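Local coordinates for protein leucine aminopeptidase 2 (Saccharomyces cerevisiae, PDB 2XQ0) that cleaves N-terminal residues from peptides, preferring di- and tripeptides, as a zinc-dependent M1-family aminopeptidase, and also hydrolyses epoxides such as leukotriene A4 weakly in vitro, at residues A[30-36]-A[164-170]; A[146-150]-A[317-321]; A[202-208]-A[276-280]; A[222-227]-A[260-266]. All blocks are in the same frame, centred on the assembly; numbering follows the deposited sequence.

Interaction 1: residues A[30-36]-A[164-170]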
# COMPACT_ATOMS: atom_id res chain seq x y z
N VAL A 30 -21.07 2.54 -16.13
CA VAL A 30 -21.58 2.75 -14.78
C VAL A 30 -21.61 4.24 -14.51
O VAL A 30 -20.57 4.86 -14.30
CB VAL A 30 -20.76 2.02 -13.70
CG1 VAL A 30 -21.33 2.32 -12.32
CG2 VAL A 30 -20.77 0.53 -13.94
N LEU A 31 -22.81 4.80 -14.51
CA LEU A 31 -23.00 6.24 -14.37
C LEU A 31 -23.03 6.70 -12.92
O LEU A 31 -22.71 7.84 -12.64
CB LEU A 31 -24.30 6.64 -15.07
CG LEU A 31 -24.35 6.10 -16.51
CD1 LEU A 31 -25.64 6.48 -17.19
CD2 LEU A 31 -23.12 6.57 -17.29
N HIS A 32 -23.44 5.81 -12.01
CA HIS A 32 -23.49 6.15 -10.59
C HIS A 32 -23.72 4.90 -9.76
O HIS A 32 -24.39 3.96 -10.22
CB HIS A 32 -24.61 7.16 -10.31
CG HIS A 32 -24.62 7.65 -8.89
ND1 HIS A 32 -23.72 8.57 -8.42
CD2 HIS A 32 -25.40 7.30 -7.83
CE1 HIS A 32 -23.94 8.79 -7.13
NE2 HIS A 32 -24.95 8.03 -6.75
N THR A 33 -23.16 4.88 -8.56
CA THR A 33 -23.31 3.77 -7.61
C THR A 33 -23.73 4.28 -6.24
O THR A 33 -23.08 5.14 -5.65
CB THR A 33 -21.99 3.01 -7.41
OG1 THR A 33 -21.49 2.57 -8.68
CG2 THR A 33 -22.19 1.79 -6.50
N ASP A 34 -24.82 3.73 -5.71
CA ASP A 34 -25.25 4.14 -4.39
C ASP A 34 -25.21 2.94 -3.45
O ASP A 34 -25.72 1.87 -3.80
CB ASP A 34 -26.67 4.72 -4.45
CG ASP A 34 -27.24 5.08 -3.07
OD1 ASP A 34 -26.65 5.93 -2.35
OD2 ASP A 34 -28.29 4.51 -2.72
N LEU A 35 -24.58 3.11 -2.29
CA LEU A 35 -24.49 2.07 -1.28
C LEU A 35 -25.42 2.42 -0.12
O LEU A 35 -25.33 3.50 0.44
CB LEU A 35 -23.04 1.91 -0.80
CG LEU A 35 -22.06 1.35 -1.83
CD1 LEU A 35 -20.59 1.64 -1.48
CD2 LEU A 35 -22.30 -0.15 -2.00
N ASN A 36 -26.33 1.52 0.22
CA ASN A 36 -27.26 1.75 1.32
C ASN A 36 -27.06 0.61 2.31
O ASN A 36 -27.59 -0.49 2.12
CB ASN A 36 -28.69 1.82 0.78
CG ASN A 36 -29.72 1.98 1.89
OD1 ASN A 36 -29.37 2.08 3.06
ND2 ASN A 36 -30.99 1.98 1.51
N LYS A 164 -14.90 3.12 -13.21
CA LYS A 164 -14.92 4.16 -12.19
C LYS A 164 -16.28 4.85 -12.22
O LYS A 164 -16.85 5.07 -13.28
CB LYS A 164 -13.80 5.18 -12.43
CG LYS A 164 -12.45 4.53 -12.70
CD LYS A 164 -11.31 5.32 -12.08
CE LYS A 164 -10.86 6.44 -12.98
NZ LYS A 164 -9.62 7.09 -12.47
N SER A 165 -16.77 5.19 -11.04
CA SER A 165 -18.14 5.66 -10.86
C SER A 165 -18.18 6.62 -9.69
O SER A 165 -17.46 6.43 -8.73
CB SER A 165 -19.03 4.46 -10.50
OG SER A 165 -20.32 4.86 -10.14
N THR A 166 -19.02 7.65 -9.78
CA THR A 166 -19.35 8.43 -8.61
C THR A 166 -20.12 7.54 -7.62
O THR A 166 -20.76 6.55 -8.02
CB THR A 166 -20.20 9.66 -8.99
OG1 THR A 166 -21.36 9.23 -9.71
CG2 THR A 166 -19.38 10.59 -9.88
N PHE A 167 -20.04 7.88 -6.33
CA PHE A 167 -20.76 7.16 -5.28
C PHE A 167 -21.56 8.09 -4.38
O PHE A 167 -21.16 9.22 -4.11
CB PHE A 167 -19.81 6.39 -4.37
CG PHE A 167 -19.29 5.12 -4.95
CD1 PHE A 167 -18.27 5.14 -5.88
CD2 PHE A 167 -19.78 3.89 -4.52
CE1 PHE A 167 -17.78 3.97 -6.40
CE2 PHE A 167 -19.30 2.70 -5.05
CZ PHE A 167 -18.30 2.74 -5.99
N THR A 168 -22.70 7.59 -3.91
CA THR A 168 -23.32 8.13 -2.70
C THR A 168 -23.39 6.95 -1.74
O THR A 168 -23.41 5.80 -2.18
CB THR A 168 -24.73 8.66 -2.96
OG1 THR A 168 -25.41 7.77 -3.85
CG2 THR A 168 -24.68 10.04 -3.60
N ALA A 169 -23.45 7.22 -0.44
CA ALA A 169 -23.51 6.13 0.52
C ALA A 169 -24.23 6.54 1.79
O ALA A 169 -23.95 7.59 2.36
CB ALA A 169 -22.10 5.65 0.86
N SER A 170 -25.16 5.70 2.24
CA SER A 170 -25.72 5.88 3.57
C SER A 170 -25.35 4.67 4.37
O SER A 170 -25.54 3.53 3.92
CB SER A 170 -27.24 6.00 3.52
OG SER A 170 -27.60 7.06 2.65
O HOH W 1 -19.80 8.32 -12.90
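Two neighbouring parallel strands of the large mixed sheet in the N-terminal domain meet here, their short axes 4.6 Å apart and inclined by 14°. Parallel backbone pairing begins at Thr33, where Thr33 N reaches Thr166 O at 3.0 Å and Thr33 O accepts Thr168 N at 3.0 Å; two residues on, Leu35 N binds Thr168 O at 2.9 Å and Leu35 O takes Ser170 N at 2.8 Å. On its other edge strand 28-40 makes a classic beta bulge, with Leu31 and His32 set against the single residue Gln53 of strand 45-56. The His32 ring lies against strand 165-172: ND1 is 2.8 Å from Thr166 OG1, while NE2 donates to Thr168 OG1 at 2.9 Å. Thr168 OG1 in turn donates to Asp34 OD1 at 2.7 Å, so imidazole, hydroxyl and carboxylate form a chain. The face bearing Thr33, Leu35, Phe167 and Ala169 is buried. There Thr33 CB sits over the Phe167 ring in a CH-pi contact, 3.9 Å from its centroid, and Leu35 CD1 lies 3.9 Å from Phe167 CD2.

Interaction 2: residues A[146-150]-A[317-321]. With BES (2-(3-amino-2-hydroxy-4-phenyl-butyrylamino)-4-methyl-pentanoic acid), chain B.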
# COMPACT_ATOMS: atom_id res chain seq x y z
N LEU A 146 -9.88 -3.18 0.40
CA LEU A 146 -10.45 -3.79 -0.80
C LEU A 146 -9.43 -4.11 -1.90
O LEU A 146 -9.67 -4.96 -2.78
CB LEU A 146 -11.59 -2.93 -1.37
CG LEU A 146 -12.69 -2.56 -0.38
CD1 LEU A 146 -13.89 -1.95 -1.11
CD2 LEU A 146 -13.10 -3.77 0.44
N GLU A 147 -8.29 -3.45 -1.86
CA GLU A 147 -7.31 -3.67 -2.94
C GLU A 147 -6.67 -5.05 -2.76
O GLU A 147 -6.33 -5.41 -1.64
CB GLU A 147 -6.22 -2.59 -2.91
CG GLU A 147 -5.40 -2.48 -4.21
CD GLU A 147 -4.45 -1.28 -4.16
OE1 GLU A 147 -4.50 -0.56 -3.15
OE2 GLU A 147 -3.67 -1.08 -5.09
N ALA A 148 -6.53 -5.83 -3.84
CA ALA A 148 -6.88 -5.43 -5.20
C ALA A 148 -8.28 -5.86 -5.63
O ALA A 148 -9.00 -5.06 -6.23
CB ALA A 148 -5.87 -6.01 -6.18
N ILE A 149 -8.66 -7.11 -5.35
CA ILE A 149 -10.00 -7.60 -5.74
C ILE A 149 -10.89 -8.10 -4.60
O ILE A 149 -11.59 -9.12 -4.72
CB ILE A 149 -9.90 -8.67 -6.83
CG1 ILE A 149 -9.05 -9.86 -6.35
CG2 ILE A 149 -9.31 -8.05 -8.12
CD1 ILE A 149 -9.10 -11.07 -7.30
N HIS A 150 -10.91 -7.37 -3.49
CA HIS A 150 -11.78 -7.75 -2.37
C HIS A 150 -13.07 -6.93 -2.32
O HIS A 150 -13.95 -7.20 -1.50
CB HIS A 150 -11.02 -7.61 -1.05
CG HIS A 150 -9.87 -8.56 -0.92
ND1 HIS A 150 -10.05 -9.92 -0.79
CD2 HIS A 150 -8.53 -8.35 -0.93
CE1 HIS A 150 -8.87 -10.51 -0.72
NE2 HIS A 150 -7.93 -9.58 -0.79
N TRP A 317 -4.61 -5.22 -13.36
CA TRP A 317 -3.52 -5.49 -12.43
C TRP A 317 -2.23 -5.91 -13.15
O TRP A 317 -1.19 -6.06 -12.53
CB TRP A 317 -3.96 -6.47 -11.34
CG TRP A 317 -5.22 -5.94 -10.67
CD1 TRP A 317 -6.48 -6.44 -10.78
CD2 TRP A 317 -5.33 -4.75 -9.86
NE1 TRP A 317 -7.37 -5.65 -10.07
CE2 TRP A 317 -6.69 -4.61 -9.50
CE3 TRP A 317 -4.41 -3.80 -9.40
CZ2 TRP A 317 -7.14 -3.56 -8.69
CZ3 TRP A 317 -4.86 -2.76 -8.60
CH2 TRP A 317 -6.21 -2.65 -8.25
N ASN A 318 -2.30 -6.07 -14.47
CA ASN A 318 -1.10 -6.23 -15.30
C ASN A 318 -0.26 -4.98 -15.39
O ASN A 318 0.91 -5.05 -15.70
CB ASN A 318 -1.46 -6.63 -16.73
CG ASN A 318 -1.84 -8.07 -16.87
OD1 ASN A 318 -1.74 -8.86 -15.92
ND2 ASN A 318 -2.24 -8.45 -18.07
N HIS A 319 -0.89 -3.83 -15.17
CA HIS A 319 -0.24 -2.52 -15.36
C HIS A 319 -0.20 -1.74 -14.04
O HIS A 319 -0.26 -0.50 -14.01
CB HIS A 319 -0.96 -1.73 -16.45
CG HIS A 319 -1.07 -2.48 -17.74
ND1 HIS A 319 -0.06 -2.47 -18.68
CD2 HIS A 319 -2.02 -3.32 -18.20
CE1 HIS A 319 -0.40 -3.26 -19.69
NE2 HIS A 319 -1.58 -3.79 -19.42
N PHE A 320 -0.11 -2.50 -12.95
CA PHE A 320 -0.09 -1.97 -11.59
C PHE A 320 1.05 -0.96 -11.39
O PHE A 320 0.96 -0.07 -10.55
CB PHE A 320 0.05 -3.14 -10.62
CG PHE A 320 -0.09 -2.75 -9.17
CD1 PHE A 320 -1.15 -1.97 -8.74
CD2 PHE A 320 0.81 -3.25 -8.22
CE1 PHE A 320 -1.29 -1.63 -7.39
CE2 PHE A 320 0.68 -2.92 -6.88
CZ PHE A 320 -0.38 -2.10 -6.47
N TRP A 321 2.14 -1.11 -12.16
CA TRP A 321 3.26 -0.17 -12.04
C TRP A 321 2.86 1.29 -12.30
O TRP A 321 3.45 2.21 -11.72
CB TRP A 321 4.43 -0.59 -12.95
CG TRP A 321 4.34 -0.08 -14.36
CD1 TRP A 321 3.73 -0.70 -15.42
CD2 TRP A 321 4.90 1.13 -14.87
NE1 TRP A 321 3.87 0.06 -16.56
CE2 TRP A 321 4.58 1.19 -16.25
CE3 TRP A 321 5.63 2.18 -14.30
CZ2 TRP A 321 4.97 2.26 -17.07
CZ3 TRP A 321 6.02 3.24 -15.11
CH2 TRP A 321 5.69 3.27 -16.48
N2 BES B . -2.69 0.59 -1.29
C1 BES B . -1.27 0.35 -1.16
C6 BES B . -1.03 -0.94 -0.36
C7 BES B . -1.59 -2.12 -1.12
C8 BES B . -1.31 -2.27 -2.47
C12 BES B . -2.38 -3.06 -0.47
C9 BES B . -1.82 -3.36 -3.17
C11 BES B . -2.90 -4.15 -1.17
C10 BES B . -2.62 -4.30 -2.52
C2 BES B . -0.57 1.53 -0.47
O2 BES B . -0.75 2.79 -1.12
C3 BES B . 0.88 1.20 -0.41
O3 BES B . 1.59 1.21 -1.42
N1 BES B . 1.24 0.88 0.83
C4 BES B . 2.55 0.50 1.31
C13 BES B . 3.11 1.80 1.88
C14 BES B . 4.49 2.14 1.32
C15 BES B . 4.76 3.63 1.47
C16 BES B . 4.64 1.70 -0.14
C5 BES B . 2.31 -0.46 2.45
O1 BES B . 3.20 -1.30 2.72
O4 BES B . 1.23 -0.39 3.07
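Leu146 opens 146-150, and its carbonyl O accepts His150 N at 2.8 Å, closing a five-residue turn. Glu147, next along, stretches its side chain into the active-site pocket: OE1 accepts a hydrogen bond from the amine N2 of bestatin (BES) at 2.8 Å, and OE2 lies 3.4 Å from CE1 at the edge of the Phe320 ring. The peptide bond from Glu147 to Ala148 is cis. Ala148 then lays its methyl on the indole of Trp317, with CB 3.7 Å from the centroid of the six-membered ring and 12° off its normal, a clear CH-pi contact. Ile149 extends the packing through CG2, 3.7 Å from Trp317 NE1. Tyr205 meets Trp317 edge-to-face, while Phe320 also borders the inhibitor, its CZ 3.8 Å from BES C9. Between the two segments the contact is therefore van der Waals and CH-pi in nature, and the polar end of Glu147 is directed to the inhibitor's amine, consistent with recognition of a substrate's free N-terminus.

Interaction 3: residues A[202-208]-A[276-280]. With BES (2-(3-amino-2-hydroxy-4-phenyl-butyrylamino)-4-methyl-pentanoic acid), chain B.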
# COMPACT_ATOMS: atom_id res chain seq x y z
N ILE A 202 -14.62 6.89 -9.03
CA ILE A 202 -13.57 6.02 -8.48
C ILE A 202 -13.82 4.53 -8.78
O ILE A 202 -14.96 4.13 -8.99
CB ILE A 202 -13.36 6.26 -6.96
CG1 ILE A 202 -14.65 6.01 -6.13
CG2 ILE A 202 -12.82 7.68 -6.69
CD1 ILE A 202 -14.37 5.80 -4.62
N PRO A 203 -12.74 3.73 -8.84
CA PRO A 203 -12.86 2.26 -8.94
C PRO A 203 -13.32 1.68 -7.59
O PRO A 203 -13.10 2.29 -6.54
CB PRO A 203 -11.42 1.81 -9.26
CG PRO A 203 -10.56 2.87 -8.69
CD PRO A 203 -11.33 4.17 -8.79
N ALA A 204 -13.95 0.51 -7.62
CA ALA A 204 -14.45 -0.12 -6.40
C ALA A 204 -13.34 -0.38 -5.37
O ALA A 204 -13.61 -0.39 -4.17
CB ALA A 204 -15.18 -1.44 -6.73
N TYR A 205 -12.12 -0.62 -5.83
CA TYR A 205 -11.07 -1.06 -4.91
C TYR A 205 -10.67 0.09 -3.97
O TYR A 205 -10.05 -0.14 -2.95
CB TYR A 205 -9.86 -1.64 -5.63
CG TYR A 205 -8.92 -0.62 -6.22
CD1 TYR A 205 -7.99 0.05 -5.43
CD2 TYR A 205 -8.96 -0.32 -7.57
CE1 TYR A 205 -7.13 0.97 -5.96
CE2 TYR A 205 -8.10 0.61 -8.12
CZ TYR A 205 -7.19 1.25 -7.31
OH TYR A 205 -6.34 2.18 -7.85
N LEU A 206 -11.06 1.32 -4.32
CA LEU A 206 -10.76 2.51 -3.51
C LEU A 206 -11.81 2.80 -2.44
O LEU A 206 -11.63 3.67 -1.59
CB LEU A 206 -10.59 3.74 -4.40
CG LEU A 206 -9.30 3.74 -5.22
CD1 LEU A 206 -9.25 4.97 -6.11
CD2 LEU A 206 -8.12 3.72 -4.29
N ILE A 207 -12.93 2.07 -2.49
CA ILE A 207 -13.94 2.26 -1.48
C ILE A 207 -13.35 1.92 -0.13
O ILE A 207 -12.59 0.95 0.01
CB ILE A 207 -15.20 1.43 -1.73
CG1 ILE A 207 -15.97 2.01 -2.92
CG2 ILE A 207 -16.09 1.42 -0.49
CD1 ILE A 207 -16.51 3.41 -2.64
N GLY A 208 -13.65 2.75 0.86
CA GLY A 208 -13.16 2.53 2.20
C GLY A 208 -14.25 2.79 3.21
O GLY A 208 -15.04 3.73 3.05
N MET A 276 -3.50 3.10 3.10
CA MET A 276 -4.33 2.78 1.93
C MET A 276 -4.94 4.10 1.52
O MET A 276 -5.53 4.79 2.35
CB MET A 276 -5.43 1.78 2.27
CG MET A 276 -6.40 1.52 1.12
SD MET A 276 -5.59 0.89 -0.40
CE MET A 276 -6.70 1.51 -1.67
N GLU A 277 -4.78 4.42 0.24
CA GLU A 277 -5.14 5.72 -0.31
C GLU A 277 -6.61 5.89 -0.68
O GLU A 277 -6.92 6.44 -1.73
CB GLU A 277 -4.29 5.93 -1.58
CG GLU A 277 -4.66 5.01 -2.78
CD GLU A 277 -3.87 3.68 -2.85
OE1 GLU A 277 -3.30 3.24 -1.82
OE2 GLU A 277 -3.81 3.08 -3.95
N SER A 278 -7.54 5.43 0.16
CA SER A 278 -8.95 5.68 -0.12
C SER A 278 -9.16 7.16 -0.23
O SER A 278 -8.75 7.91 0.65
CB SER A 278 -9.85 5.15 0.99
OG SER A 278 -9.85 3.74 0.96
N PRO A 279 -9.81 7.61 -1.32
CA PRO A 279 -10.09 9.03 -1.54
C PRO A 279 -10.86 9.68 -0.41
O PRO A 279 -11.90 9.18 0.01
CB PRO A 279 -10.96 9.04 -2.80
CG PRO A 279 -10.62 7.79 -3.50
CD PRO A 279 -10.29 6.77 -2.44
N ASN A 280 -10.35 10.81 0.06
CA ASN A 280 -10.93 11.55 1.18
C ASN A 280 -10.81 10.86 2.53
O ASN A 280 -11.30 11.38 3.54
CB ASN A 280 -12.39 11.93 0.91
CG ASN A 280 -12.54 12.90 -0.25
OD1 ASN A 280 -13.20 12.60 -1.25
ND2 ASN A 280 -11.95 14.07 -0.12
N2 BES B . -2.69 0.59 -1.29
C1 BES B . -1.27 0.35 -1.16
C6 BES B . -1.03 -0.94 -0.36
C7 BES B . -1.59 -2.12 -1.12
C8 BES B . -1.31 -2.27 -2.47
C12 BES B . -2.38 -3.06 -0.47
C9 BES B . -1.82 -3.36 -3.17
C11 BES B . -2.90 -4.15 -1.17
C10 BES B . -2.62 -4.30 -2.52
C2 BES B . -0.57 1.53 -0.47
O2 BES B . -0.75 2.79 -1.12
C3 BES B . 0.88 1.20 -0.41
O3 BES B . 1.59 1.21 -1.42
N1 BES B . 1.24 0.88 0.83
C4 BES B . 2.55 0.50 1.31
C13 BES B . 3.11 1.80 1.88
C14 BES B . 4.49 2.14 1.32
C15 BES B . 4.76 3.63 1.47
C16 BES B . 4.64 1.70 -0.14
C5 BES B . 2.31 -0.46 2.45
O1 BES B . 3.20 -1.30 2.72
O4 BES B . 1.23 -0.39 3.07
O HOH W 2 -4.96 4.01 -6.11
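Leu206 packs its side chain between Met276 and Pro279, with CD2 3.7 Å from Met276 CE and CB 3.6 Å from Pro279 CD. Ile202 adds to the apolar patch, its CG2 3.9 Å from Pro279 CG. The direct polar link is a single hydrogen bond, Ser278 OG to Leu206 O at 3.1 Å, made where the two chains come closest, the CA atoms of Leu206 and Ser278 being 5.0 Å apart. Gly208 lies close by, its CA 3.7 Å from Ser278 OG; a CB there would clash with that hydroxyl. A short 3-10 turn over 204-206 sets Tyr205 beside the active site, where a water (water 2) lies 2.9 Å from Tyr205 OH and 2.6 Å from Glu277 OE2. Residues 276-280 carry the end of the counterpart of the GXMEN motif of M1 aminopeptidases, here Gly274-Gly275-Met276-Glu277-Ser278, with serine in the last place: Glu277 OE1 accepts the bestatin amine N2 at 2.8 Å, and Met276 SD lies 3.0 Å from the same N2. Helix 297-311, which carries zinc ligands His301 and His305, packs against Leu206, Glu277 and Pro279, while Ile202 and Ile207 rest on Phe167 of strand 165-172.

Interaction 4: residues A[222-227]-A[260-266]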
# COMPACT_ATOMS: atom_id res chain seq x y z
N ARG A 222 -7.49 21.93 5.48
CA ARG A 222 -8.42 21.05 4.78
C ARG A 222 -8.20 19.60 5.17
O ARG A 222 -8.49 18.70 4.39
CB ARG A 222 -8.32 21.23 3.26
CG ARG A 222 -6.92 21.07 2.74
CD ARG A 222 -6.80 21.37 1.24
NE ARG A 222 -5.45 21.83 0.93
CZ ARG A 222 -5.00 22.04 -0.30
NH1 ARG A 222 -5.79 21.84 -1.34
NH2 ARG A 222 -3.76 22.47 -0.48
N SER A 223 -7.74 19.39 6.40
CA SER A 223 -7.38 18.05 6.85
C SER A 223 -7.79 17.76 8.28
O SER A 223 -7.60 18.56 9.18
CB SER A 223 -5.87 17.84 6.70
OG SER A 223 -5.49 17.90 5.34
N THR A 224 -8.34 16.57 8.50
CA THR A 224 -8.75 16.17 9.82
C THR A 224 -8.21 14.79 10.06
O THR A 224 -8.17 13.98 9.15
CB THR A 224 -10.27 16.12 9.90
OG1 THR A 224 -10.81 17.39 9.49
CG2 THR A 224 -10.74 15.76 11.29
N VAL A 225 -7.79 14.49 11.28
CA VAL A 225 -7.43 13.11 11.60
C VAL A 225 -8.52 12.44 12.43
O VAL A 225 -9.13 13.08 13.30
CB VAL A 225 -6.05 13.02 12.29
CG1 VAL A 225 -6.05 13.76 13.64
CG2 VAL A 225 -5.66 11.54 12.49
N TYR A 226 -8.77 11.15 12.16
CA TYR A 226 -9.76 10.34 12.87
C TYR A 226 -9.03 9.19 13.55
O TYR A 226 -8.13 8.62 12.96
CB TYR A 226 -10.80 9.79 11.90
CG TYR A 226 -11.70 10.84 11.31
CD1 TYR A 226 -12.91 11.14 11.91
CD2 TYR A 226 -11.33 11.55 10.16
CE1 TYR A 226 -13.74 12.12 11.39
CE2 TYR A 226 -12.15 12.53 9.63
CZ TYR A 226 -13.36 12.80 10.25
OH TYR A 226 -14.20 13.78 9.75
N THR A 227 -9.38 8.89 14.79
CA THR A 227 -8.79 7.75 15.48
C THR A 227 -9.49 7.51 16.81
O THR A 227 -10.46 8.19 17.13
CB THR A 227 -7.27 7.89 15.72
OG1 THR A 227 -6.74 6.65 16.23
CG2 THR A 227 -6.96 9.01 16.68
N GLY A 260 -11.09 17.99 -2.54
CA GLY A 260 -11.66 18.71 -1.41
C GLY A 260 -10.83 18.54 -0.15
O GLY A 260 -9.84 19.23 0.06
N THR A 261 -11.25 17.62 0.72
CA THR A 261 -10.52 17.41 1.95
C THR A 261 -9.47 16.34 1.74
O THR A 261 -9.57 15.52 0.83
CB THR A 261 -11.47 16.95 3.06
OG1 THR A 261 -12.12 15.74 2.64
CG2 THR A 261 -12.52 18.02 3.34
N TYR A 262 -8.43 16.39 2.57
CA TYR A 262 -7.48 15.28 2.69
C TYR A 262 -7.43 14.84 4.16
O TYR A 262 -6.75 15.45 4.99
CB TYR A 262 -6.08 15.66 2.21
CG TYR A 262 -5.19 14.45 2.28
CD1 TYR A 262 -5.18 13.50 1.25
CD2 TYR A 262 -4.42 14.19 3.40
CE1 TYR A 262 -4.38 12.37 1.33
CE2 TYR A 262 -3.62 13.04 3.49
CZ TYR A 262 -3.60 12.15 2.46
OH TYR A 262 -2.82 11.02 2.56
N ASP A 263 -8.15 13.77 4.48
CA ASP A 263 -8.27 13.33 5.86
C ASP A 263 -7.51 12.04 6.06
O ASP A 263 -7.25 11.32 5.11
CB ASP A 263 -9.74 13.11 6.22
CG ASP A 263 -10.53 14.41 6.26
OD1 ASP A 263 -9.93 15.51 6.33
OD2 ASP A 263 -11.78 14.32 6.24
N ILE A 264 -7.15 11.76 7.31
CA ILE A 264 -6.42 10.54 7.66
C ILE A 264 -7.14 9.78 8.78
O ILE A 264 -7.48 10.35 9.80
CB ILE A 264 -5.00 10.89 8.10
CG1 ILE A 264 -4.27 11.63 6.98
CG2 ILE A 264 -4.23 9.60 8.55
CD1 ILE A 264 -2.97 12.26 7.42
N LEU A 265 -7.38 8.48 8.57
CA LEU A 265 -7.87 7.59 9.62
C LEU A 265 -6.69 6.82 10.17
O LEU A 265 -6.06 6.07 9.44
CB LEU A 265 -8.90 6.58 9.06
CG LEU A 265 -9.28 5.45 10.02
CD1 LEU A 265 -10.01 5.99 11.21
CD2 LEU A 265 -10.15 4.37 9.32
N VAL A 266 -6.38 7.00 11.46
CA VAL A 266 -5.30 6.24 12.07
C VAL A 266 -5.94 5.01 12.68
O VAL A 266 -6.67 5.10 13.67
CB VAL A 266 -4.49 7.03 13.12
CG1 VAL A 266 -3.51 6.11 13.82
CG2 VAL A 266 -3.74 8.20 12.45
O HOH W 3 -8.77 21.05 -1.30
O HOH W 4 -11.16 17.66 6.82
O HOH W 5 -13.44 15.64 7.63
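Backbone hydrogen bonds join these parallel strands: Tyr226 N to Ile264 O and Val266 N to Tyr226 O, both 2.8 Å, with Ile264 N to Thr224 O at 3.1 Å and, before the regular strand of 260-266, Tyr262 N to Arg222 O at 2.9 Å. Side chains add three more bonds. Ser223 OG donates to Tyr262 O at 2.8 Å, Thr227 OG1 to Val266 O at 3.0 Å, and the carboxylate of Asp263 takes Thr224 N on OD1 at 2.9 Å. Two waters widen the reach of that carboxylate: water 4 lies 2.5 Å from Asp263 OD1 and 2.7 Å from Thr224 OG1, and water 5 is 2.5 Å from Asp263 OD2 and 2.9 Å from Tyr226 OH. Water 3 joins Arg222 NH1, at 3.1 Å, to Gly260 O, at 2.5 Å; the same guanidinium forms salt bridges with Glu251 and Glu244. Val225 CG2 touches Val266 CG2 at 3.9 Å, and on the opposite face from Val225 and Ile264, Tyr226 CB meets Leu265 CD1 at 3.9 Å. A beta-alpha-beta crossover through helices 229-239 and 243-253 connects the strands. Strand 215-220 pairs antiparallel with 223-227, strand 282-284 runs parallel beside 264-266, and helix 297-311 covers Tyr262 and Ile264, with Tyr262 against the proton acceptor Glu302 and the Tyr262 hydroxyl hydrogen-bonded to that of Thr282.

Interactions 2 and 3 both hold the inhibitor's amine, and Glu147 OE1 comes within 3.8 Å of Glu277 OE2 and 3.3 Å of Met276 SD. Their centres are 12 Å apart. The side chain of Glu277 is about 4 Å from the zinc ion and that of Phe320 about 6 Å. Interaction 3 is also the bridge to the others. Ser165 O of interaction 1 lies 2.9 Å from Ile202 N, a probable hydrogen bond, while Asn280 O is 3.6 Å from Asp263 CB of interaction 4. Interactions 1 and 4 do not meet, their nearest atoms about 13 Å apart. Along the chain, interaction 4 is nested within the loop closed by interaction 3, itself nested within that of interaction 2.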